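Local coordinates for probable sugar ABC transporter, sugar-binding protein (Streptococcus pneumoniae, PDB 2W7Y) that binds blood group A-trisaccharide and probably delivers such glycans to a sugar ABC transporter as its extracellular solute-binding component, at residues E205-F211 with I400-L404; F211-L215 with F239-M245; Y199-A203 with E249-N253. All blocks are in the same frame, centred on the assembly; numbering follows the deposited sequence.

Contact 1: E205-F211 with I400-L404. With A2G (2-acetamido-2-deoxy-alpha-D-galactopyranose), chain C.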
loop_
_atom_site.group_PDB
_atom_site.type_symbol
_atom_site.label_atom_id
_atom_site.label_comp_id
_atom_site.label_asym_id
_atom_site.label_seq_id
_atom_site.Cartn_x
_atom_site.Cartn_y
_atom_site.Cartn_z
ATOM N N GLU A 205 1.187 11.046 -4.132
ATOM C CA GLU A 205 1.314 9.614 -3.844
ATOM C C GLU A 205 0.254 8.768 -4.575
ATOM O O GLU A 205 0.599 7.740 -5.158
ATOM C CB GLU A 205 1.270 9.343 -2.330
ATOM C CG GLU A 205 1.359 7.856 -1.947
ATOM C CD GLU A 205 1.059 7.592 -0.476
ATOM O OE1 GLU A 205 1.764 6.766 0.136
ATOM O OE2 GLU A 205 0.121 8.207 0.075
ATOM N N PRO A 206 -1.034 9.184 -4.544
ATOM C CA PRO A 206 -2.077 8.411 -5.236
ATOM C C PRO A 206 -1.899 8.249 -6.750
ATOM O O PRO A 206 -2.485 7.337 -7.334
ATOM C CB PRO A 206 -3.347 9.216 -4.958
ATOM C CG PRO A 206 -3.048 9.983 -3.725
ATOM C CD PRO A 206 -1.614 10.349 -3.846
ATOM N N SER A 207 -1.119 9.121 -7.380
ATOM C CA SER A 207 -0.951 9.068 -8.835
ATOM C C SER A 207 -0.080 7.901 -9.314
ATOM O O SER A 207 -0.194 7.480 -10.464
ATOM C CB SER A 207 -0.443 10.406 -9.386
ATOM O OG SER A 207 0.821 10.742 -8.844
ATOM N N ILE A 208 0.776 7.373 -8.437
ATOM C CA ILE A 208 1.586 6.196 -8.771
ATOM C C ILE A 208 0.725 4.935 -8.895
ATOM O O ILE A 208 1.112 3.981 -9.566
ATOM C CB ILE A 208 2.784 5.982 -7.786
ATOM C CG1 ILE A 208 3.863 5.091 -8.424
ATOM C CG2 ILE A 208 2.303 5.431 -6.431
ATOM C CD1 ILE A 208 5.138 4.940 -7.613
ATOM N N ARG A 209 -0.446 4.950 -8.256
ATOM C CA ARG A 209 -1.404 3.849 -8.340
ATOM C C ARG A 209 -2.034 3.790 -9.730
ATOM O O ARG A 209 -2.420 2.714 -10.198
ATOM C CB ARG A 209 -2.505 3.969 -7.272
ATOM C CG ARG A 209 -2.063 4.475 -5.903
ATOM C CD ARG A 209 -1.027 3.573 -5.241
ATOM N NE ARG A 209 -0.818 3.936 -3.841
ATOM C CZ ARG A 209 0.161 3.463 -3.076
ATOM N NH1 ARG A 209 1.041 2.597 -3.567
ATOM N NH2 ARG A 209 0.256 3.859 -1.816
ATOM N N LEU A 210 -2.144 4.950 -10.375
ATOM C CA LEU A 210 -2.576 5.023 -11.773
ATOM C C LEU A 210 -1.500 4.507 -12.727
ATOM O O LEU A 210 -1.810 3.780 -13.669
ATOM C CB LEU A 210 -2.993 6.447 -12.152
ATOM C CG LEU A 210 -4.318 7.002 -11.605
ATOM C CD1 LEU A 210 -4.491 8.457 -12.013
ATOM C CD2 LEU A 210 -5.509 6.171 -12.069
ATOM N N PHE A 211 -0.244 4.882 -12.476
ATOM C CA PHE A 211 0.903 4.381 -13.245
ATOM C C PHE A 211 1.076 2.867 -13.074
ATOM O O PHE A 211 1.250 2.143 -14.056
ATOM C CB PHE A 211 2.194 5.114 -12.848
ATOM C CG PHE A 211 3.445 4.565 -13.508
ATOM C CD1 PHE A 211 3.766 4.900 -14.824
ATOM C CD2 PHE A 211 4.306 3.720 -12.806
ATOM C CE1 PHE A 211 4.924 4.390 -15.435
ATOM C CE2 PHE A 211 5.462 3.211 -13.403
ATOM C CZ PHE A 211 5.774 3.546 -14.719
ATOM N N ILE A 400 9.414 8.195 -8.867
ATOM C CA ILE A 400 8.237 8.200 -9.744
ATOM C C ILE A 400 7.121 9.098 -9.201
ATOM O O ILE A 400 6.534 9.864 -9.955
ATOM C CB ILE A 400 7.729 6.752 -10.065
ATOM C CG1 ILE A 400 8.762 6.014 -10.924
ATOM C CG2 ILE A 400 6.365 6.775 -10.776
ATOM C CD1 ILE A 400 8.475 4.541 -11.126
ATOM N N ILE A 401 6.852 9.008 -7.896
ATOM C CA ILE A 401 5.889 9.894 -7.214
ATOM C C ILE A 401 6.232 11.375 -7.395
ATOM O O ILE A 401 5.354 12.175 -7.726
ATOM C CB ILE A 401 5.753 9.548 -5.693
ATOM C CG1 ILE A 401 4.891 8.300 -5.501
ATOM C CG2 ILE A 401 5.153 10.717 -4.887
ATOM C CD1 ILE A 401 4.851 7.818 -4.056
ATOM N N ASN A 402 7.501 11.727 -7.175
ATOM C CA ASN A 402 7.984 13.101 -7.377
ATOM C C ASN A 402 7.813 13.601 -8.815
ATOM O O ASN A 402 7.389 14.737 -9.035
ATOM C CB ASN A 402 9.455 13.232 -6.957
ATOM C CG ASN A 402 9.661 13.143 -5.447
ATOM O OD1 ASN A 402 10.794 13.001 -4.984
ATOM N ND2 ASN A 402 8.579 13.230 -4.676
ATOM N N ALA A 403 8.139 12.750 -9.785
ATOM C CA ALA A 403 8.020 13.103 -11.203
ATOM C C ALA A 403 6.565 13.303 -11.633
ATOM O O ALA A 403 6.259 14.215 -12.399
ATOM C CB ALA A 403 8.698 12.052 -12.078
ATOM N N LEU A 404 5.678 12.446 -11.133
ATOM C CA LEU A 404 4.244 12.565 -11.409
ATOM C C LEU A 404 3.648 13.816 -10.762
ATOM O O LEU A 404 2.784 14.464 -11.352
ATOM C CB LEU A 404 3.490 11.306 -10.966
ATOM C CG LEU A 404 3.815 9.997 -11.696
ATOM C CD1 LEU A 404 3.170 8.820 -10.988
ATOM C CD2 LEU A 404 3.408 10.035 -13.176
HETATM O O5 A2G C . -1.807 3.776 2.907
HETATM C C1 A2G C . -0.577 3.008 2.997
HETATM C C2 A2G C . 0.531 3.831 2.359
HETATM N N2 A2G C . 1.820 3.143 2.444
HETATM C C3 A2G C . 0.667 5.169 3.100
HETATM O O3 A2G C . 1.767 5.915 2.575
HETATM C C4 A2G C . -0.640 5.960 3.021
HETATM O O4 A2G C . -0.922 6.316 1.662
HETATM C C5 A2G C . -1.774 5.090 3.579
HETATM C C6 A2G C . -3.132 5.778 3.458
HETATM O O6 A2G C . -4.144 4.863 3.883
HETATM C C7 A2G C . 2.575 2.930 1.372
HETATM O O7 A2G C . 2.270 3.250 0.224
HETATM C C8 A2G C . 3.893 2.220 1.669
#
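Ile208 packs against Ile400, Ile401 and Leu404 where two helices of this solute-binding protein fold cross at 104°. Segment 205-211 packs one side on helix 394-406; its Glu205 and Arg209 line the glycan pocket. The packed side is tight and apolar. Ile208 CG1 rests on Ile400 CG2 at 3.8 Å, and Ile208 CB lies over Ile401 CG1 at 3.9 Å, the side chains crossing nearly at right angles. Phe211 CE2 touches Ile400 CD1 in a similar crossing. Leu404 CD1 packs against Ser207 O and Ile208 CA. Ser207 OG sits 3.5 Å from Leu404 CB but is hydrogen-bonded to Gly204 O. The margin is less enclosed: partly exposed Ile401, which gives the most area to the contact, runs alongside Glu205, its CD1 4.1 Å from Glu205 CG.

Beyond it the contact turns polar. Glu205 is extended, with CG anti to the backbone N (chi1 178°), carrying its carboxylate to the N-acetylgalactosamine. Glu205 OE2 accepts from A2G O4 at 2.7 Å and from Ala262 N, and Glu205 OE1 from A2G O3 at 2.6 Å. Asn279 ND2 and Trp282 NE1 also bond the sugar. Arg209 NH2 meets A2G O7 in the guanidinium plane at 2.9 Å, N-H...O angle 163°.

Contact 2: F211-L215 with F239-M245; sequences FNTVL and FADALKM
Phe211 points the edge of its ring at the face of Phe239 in a T-shaped stack. The planes stand at 76° and the centroids are 5.3 Å apart. Phe211 CZ leads, lying 3.7 Å above the Phe239 plane and displaced toward the rim. Phe211 CG is anti to the backbone N (chi1 175°), which sends the ring across to the other helix. Its CE1 comes within 3.5 Å of Leu243 CD1, and the Leu243 backbone N lies at the ring edge, near its plane.

Ala242 is the small residue at the middle. Its CB points at the partner helix and meets Val214 CG1 at 3.6 Å, and it also touches Phe211 CE1. The backbones come closest here, with Leu215 CA 5.7 Å from Ala242 CA. Leu215 CD1 lies 3.8 Å from Phe239 CA. At the partly exposed margin, the selenium of selenomethionine Met245 lies 4.0 Å from Val214 CG2.

This is apolar helix-helix packing. The segment axes run 9.1 Å apart at 135°, nearer antiparallel than parallel. Trp392 of helix 388-392 packs on Phe211 and Leu215. Helix 414-427 touches Leu243 and Lys244, and strand 302-306 lies against Thr213.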
loop_
_atom_site.group_PDB
_atom_site.type_symbol
_atom_site.label_atom_id
_atom_site.label_comp_id
_atom_site.label_asym_id
_atom_site.label_seq_id
_atom_site.Cartn_x
_atom_site.Cartn_y
_atom_site.Cartn_z
ATOM N N PHE A 211 -0.244 4.882 -12.476
ATOM C CA PHE A 211 0.903 4.381 -13.245
ATOM C C PHE A 211 1.076 2.867 -13.074
ATOM O O PHE A 211 1.250 2.143 -14.056
ATOM C CB PHE A 211 2.194 5.114 -12.848
ATOM C CG PHE A 211 3.445 4.565 -13.508
ATOM C CD1 PHE A 211 3.766 4.900 -14.824
ATOM C CD2 PHE A 211 4.306 3.720 -12.806
ATOM C CE1 PHE A 211 4.924 4.390 -15.435
ATOM C CE2 PHE A 211 5.462 3.211 -13.403
ATOM C CZ PHE A 211 5.774 3.546 -14.719
ATOM N N ASN A 212 1.031 2.414 -11.823
ATOM C CA ASN A 212 1.171 1.007 -11.461
ATOM C C ASN A 212 0.177 0.117 -12.195
ATOM O O ASN A 212 0.533 -0.962 -12.682
ATOM C CB ASN A 212 0.959 0.852 -9.951
ATOM C CG ASN A 212 1.739 -0.308 -9.344
ATOM O OD1 ASN A 212 2.173 -0.220 -8.200
ATOM N ND2 ASN A 212 1.902 -1.397 -10.087
ATOM N N THR A 213 -1.068 0.584 -12.275
ATOM C CA THR A 213 -2.152 -0.207 -12.850
ATOM C C THR A 213 -2.260 -0.102 -14.371
ATOM O O THR A 213 -2.656 -1.071 -15.021
ATOM C CB THR A 213 -3.518 0.087 -12.175
ATOM O OG1 THR A 213 -3.776 1.499 -12.162
ATOM C CG2 THR A 213 -3.523 -0.429 -10.751
ATOM N N VAL A 214 -1.904 1.052 -14.936
ATOM C CA VAL A 214 -1.980 1.240 -16.394
ATOM C C VAL A 214 -0.856 0.485 -17.099
ATOM O O VAL A 214 -1.002 0.065 -18.247
ATOM C CB VAL A 214 -2.046 2.746 -16.825
ATOM C CG1 VAL A 214 -0.676 3.418 -16.766
ATOM C CG2 VAL A 214 -2.650 2.879 -18.222
ATOM N N LEU A 215 0.257 0.303 -16.394
ATOM C CA LEU A 215 1.352 -0.527 -16.868
ATOM C C LEU A 215 0.894 -1.987 -16.956
ATOM O O LEU A 215 1.232 -2.691 -17.907
ATOM C CB LEU A 215 2.566 -0.376 -15.942
ATOM C CG LEU A 215 3.954 -0.819 -16.416
ATOM C CD1 LEU A 215 4.447 0.001 -17.603
ATOM C CD2 LEU A 215 4.938 -0.722 -15.266
ATOM N N PHE A 239 6.470 1.365 -20.691
ATOM C CA PHE A 239 6.894 2.211 -19.573
ATOM C C PHE A 239 6.738 3.693 -19.910
ATOM O O PHE A 239 6.273 4.478 -19.080
ATOM C CB PHE A 239 8.352 1.915 -19.205
ATOM C CG PHE A 239 8.754 2.397 -17.834
ATOM C CD1 PHE A 239 8.783 1.519 -16.759
ATOM C CD2 PHE A 239 9.123 3.727 -17.620
ATOM C CE1 PHE A 239 9.157 1.953 -15.493
ATOM C CE2 PHE A 239 9.493 4.172 -16.351
ATOM C CZ PHE A 239 9.509 3.283 -15.286
ATOM N N ALA A 240 7.129 4.064 -21.129
ATOM C CA ALA A 240 7.053 5.451 -21.598
ATOM C C ALA A 240 5.616 5.915 -21.829
ATOM O O ALA A 240 5.278 7.054 -21.499
ATOM C CB ALA A 240 7.889 5.641 -22.858
ATOM N N ASP A 241 4.786 5.037 -22.397
ATOM C CA ASP A 241 3.367 5.333 -22.634
ATOM C C ASP A 241 2.582 5.500 -21.338
ATOM O O ASP A 241 1.734 6.384 -21.239
ATOM C CB ASP A 241 2.703 4.247 -23.489
ATOM C CG ASP A 241 3.232 4.206 -24.907
ATOM O OD1 ASP A 241 2.961 3.196 -25.596
ATOM O OD2 ASP A 241 3.919 5.163 -25.334
ATOM N N ALA A 242 2.856 4.641 -20.360
ATOM C CA ALA A 242 2.179 4.691 -19.066
ATOM C C ALA A 242 2.479 6.017 -18.368
ATOM O O ALA A 242 1.570 6.729 -17.937
ATOM C CB ALA A 242 2.607 3.512 -18.198
ATOM N N LEU A 243 3.767 6.337 -18.285
ATOM C CA LEU A 243 4.251 7.599 -17.748
ATOM C C LEU A 243 3.518 8.788 -18.378
ATOM O O LEU A 243 3.030 9.665 -17.662
ATOM C CB LEU A 243 5.759 7.698 -18.001
ATOM C CG LEU A 243 6.749 8.154 -16.928
ATOM C CD1 LEU A 243 6.449 7.571 -15.538
ATOM C CD2 LEU A 243 8.157 7.789 -17.374
ATOM N N LYS A 244 3.409 8.783 -19.710
ATOM C CA LYS A 244 2.810 9.881 -20.476
ATOM C C LYS A 244 1.291 10.010 -20.295
ATOM O O LYS A 244 0.776 11.119 -20.126
ATOM C CB LYS A 244 3.163 9.750 -21.962
ATOM C CG LYS A 244 2.745 10.940 -22.809
ATOM C CD LYS A 244 3.183 10.783 -24.252
ATOM C CE LYS A 244 2.550 11.847 -25.129
ATOM N NZ LYS A 244 2.995 11.753 -26.545
HETATM N N MSE A 245 0.592 8.877 -20.343
HETATM C CA MSE A 245 -0.852 8.809 -20.102
HETATM C C MSE A 245 -1.252 9.412 -18.758
HETATM O O MSE A 245 -2.207 10.184 -18.678
HETATM C CB MSE A 245 -1.322 7.354 -20.139
HETATM C CG MSE A 245 -1.634 6.808 -21.514
HETATM SE SE MSE A 245 -1.414 4.871 -21.510
HETATM C CE MSE A 245 -2.877 4.352 -22.699
#

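Contact 3: Y199-A203 with E249-N253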
loop_
_atom_site.group_PDB
_atom_site.type_symbol
_atom_site.label_atom_id
_atom_site.label_comp_id
_atom_site.label_asym_id
_atom_site.label_seq_id
_atom_site.Cartn_x
_atom_site.Cartn_y
_atom_site.Cartn_z
ATOM N N TYR A 199 -13.240 18.488 -7.369
ATOM C CA TYR A 199 -12.142 18.104 -8.244
ATOM C C TYR A 199 -12.188 16.595 -8.468
ATOM O O TYR A 199 -12.837 15.870 -7.709
ATOM C CB TYR A 199 -10.784 18.575 -7.702
ATOM C CG TYR A 199 -10.364 18.011 -6.357
ATOM C CD1 TYR A 199 -10.801 18.593 -5.162
ATOM C CD2 TYR A 199 -9.498 16.921 -6.281
ATOM C CE1 TYR A 199 -10.404 18.085 -3.924
ATOM C CE2 TYR A 199 -9.093 16.406 -5.047
ATOM C CZ TYR A 199 -9.550 16.993 -3.876
ATOM O OH TYR A 199 -9.151 16.481 -2.661
ATOM N N ALA A 200 -11.523 16.130 -9.519
ATOM C CA ALA A 200 -11.607 14.733 -9.931
ATOM C C ALA A 200 -10.995 13.784 -8.892
ATOM O O ALA A 200 -11.705 12.977 -8.280
ATOM C CB ALA A 200 -10.964 14.548 -11.292
ATOM N N PHE A 201 -9.686 13.901 -8.688
ATOM C CA PHE A 201 -8.965 13.083 -7.715
ATOM C C PHE A 201 -7.773 13.830 -7.124
ATOM O O PHE A 201 -7.291 14.812 -7.698
ATOM C CB PHE A 201 -8.508 11.753 -8.343
ATOM C CG PHE A 201 -7.699 11.909 -9.610
ATOM C CD1 PHE A 201 -8.321 11.875 -10.859
ATOM C CD2 PHE A 201 -6.313 12.067 -9.556
ATOM C CE1 PHE A 201 -7.579 12.015 -12.037
ATOM C CE2 PHE A 201 -5.562 12.208 -10.725
ATOM C CZ PHE A 201 -6.197 12.182 -11.971
ATOM N N GLY A 202 -7.307 13.363 -5.969
ATOM C CA GLY A 202 -6.048 13.840 -5.405
ATOM C C GLY A 202 -4.861 13.210 -6.112
ATOM O O GLY A 202 -4.849 12.004 -6.363
ATOM N N ALA A 203 -3.868 14.030 -6.440
ATOM C CA ALA A 203 -2.637 13.555 -7.070
ATOM C C ALA A 203 -1.440 13.732 -6.136
ATOM O O ALA A 203 -1.498 14.499 -5.179
ATOM C CB ALA A 203 -2.403 14.267 -8.395
ATOM N N GLU A 249 -3.044 13.165 -17.597
ATOM C CA GLU A 249 -4.236 13.155 -16.754
ATOM C C GLU A 249 -4.030 13.943 -15.458
ATOM O O GLU A 249 -4.938 14.636 -14.996
ATOM C CB GLU A 249 -4.682 11.717 -16.464
ATOM C CG GLU A 249 -6.027 11.588 -15.748
ATOM C CD GLU A 249 -7.156 12.379 -16.402
ATOM O OE1 GLU A 249 -8.085 12.771 -15.673
ATOM O OE2 GLU A 249 -7.126 12.612 -17.630
ATOM N N ILE A 250 -2.833 13.840 -14.892
ATOM C CA ILE A 250 -2.453 14.597 -13.698
ATOM C C ILE A 250 -2.393 16.109 -13.983
ATOM O O ILE A 250 -2.753 16.927 -13.125
ATOM C CB ILE A 250 -1.108 14.069 -13.116
ATOM C CG1 ILE A 250 -1.335 12.976 -12.061
ATOM C CG2 ILE A 250 -0.315 15.181 -12.457
ATOM C CD1 ILE A 250 -2.255 11.822 -12.458
ATOM N N GLN A 251 -1.953 16.470 -15.189
ATOM C CA GLN A 251 -1.894 17.870 -15.607
ATOM C C GLN A 251 -3.302 18.426 -15.847
ATOM O O GLN A 251 -3.606 19.553 -15.457
ATOM C CB GLN A 251 -1.024 18.022 -16.856
ATOM C CG GLN A 251 -0.469 19.427 -17.064
ATOM C CD GLN A 251 0.548 19.489 -18.183
ATOM O OE1 GLN A 251 0.234 19.211 -19.337
ATOM N NE2 GLN A 251 1.777 19.860 -17.846
ATOM N N ALA A 252 -4.153 17.613 -16.471
ATOM C CA ALA A 252 -5.562 17.942 -16.682
ATOM C C ALA A 252 -6.326 18.019 -15.360
ATOM O O ALA A 252 -7.308 18.754 -15.245
ATOM C CB ALA A 252 -6.211 16.919 -17.609
ATOM N N ASN A 253 -5.862 17.257 -14.372
ATOM C CA ASN A 253 -6.452 17.235 -13.034
ATOM C C ASN A 253 -6.243 18.545 -12.263
ATOM O O ASN A 253 -6.980 18.841 -11.320
ATOM C CB ASN A 253 -5.899 16.044 -12.238
ATOM C CG ASN A 253 -6.667 15.778 -10.957
ATOM O OD1 ASN A 253 -7.871 15.527 -10.977
ATOM N ND2 ASN A 253 -5.967 15.824 -9.830
HETATM O O HOH W 1 -9.773 17.836 -10.964
#
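The backbone bends at Ala200 and passes the C-terminal end of helix 237-252, with Ala200 CA 6.5 Å from Asn253 CA and Ala203 CA 6.7 Å from Ile250 CA. In this solute-binding protein fold, the strand at 199-201 is thus tied to the end of a helix.

Asn253 does most of the tying. Its amide reaches the backbone of Phe201 with both ends. Asn253 ND2 donates to Phe201 O at 2.7 Å in a nearly straight bond. Phe201 O lies near the Asn253 amide plane, while ND2 is tilted 28° from the Phe201 carbonyl plane. Asn253 OD1 accepts a weak bond from Phe201 N at 3.3 Å. Together they engage both the N-H and the C=O of Phe201, which helps fix the rotation of the amide. Arg193 NH2 also donates to Asn253 OD1.

The same amide lies flat on the Phe201 ring. The two planes are 5° apart, and Asn253 OD1 sits 3.6 Å above the ring plane, over its centre. Phe201 has CG between the backbone N and the carbonyl carbon (chi1 54°), which folds the ring back over the amide. Around the ring edge, Ile250 CD1 approaches Phe201 CE2 at 3.8 Å. Glu249 OE1 lies in the ring plane near Phe201 CE1, and its salt bridge goes to Arg193. Ala203 CB packs against Ile250 CG1. Phe278 adds an edge-to-face contact to Phe201.

One water joins the main chains beside the amide: it accepts from Ala200 N at 2.8 Å and donates to Asn253 O at 3.0 Å.

All three contacts are largely buried and lie on the same side of the chain's centre. Contact 1 is nearest that centre and alone reaches the glycan. Contacts 1 and 2 share helix 207-215 and Phe211, which faces a different helix in each. Contacts 2 and 3 share helix 237-252, contact 2 on its earlier turns, contact 3 at its C-terminal end. Contacts 1 and 3 touch directly: Ile250 packs on Ser207, Leu210 and Leu404. The chemistry changes with place. Contact 2 is apolar and aromatic, contact 1 is apolar with a polar, sugar-facing edge, and contact 3 joins strand to helix through side-chain-to-backbone hydrogen bonds and a water.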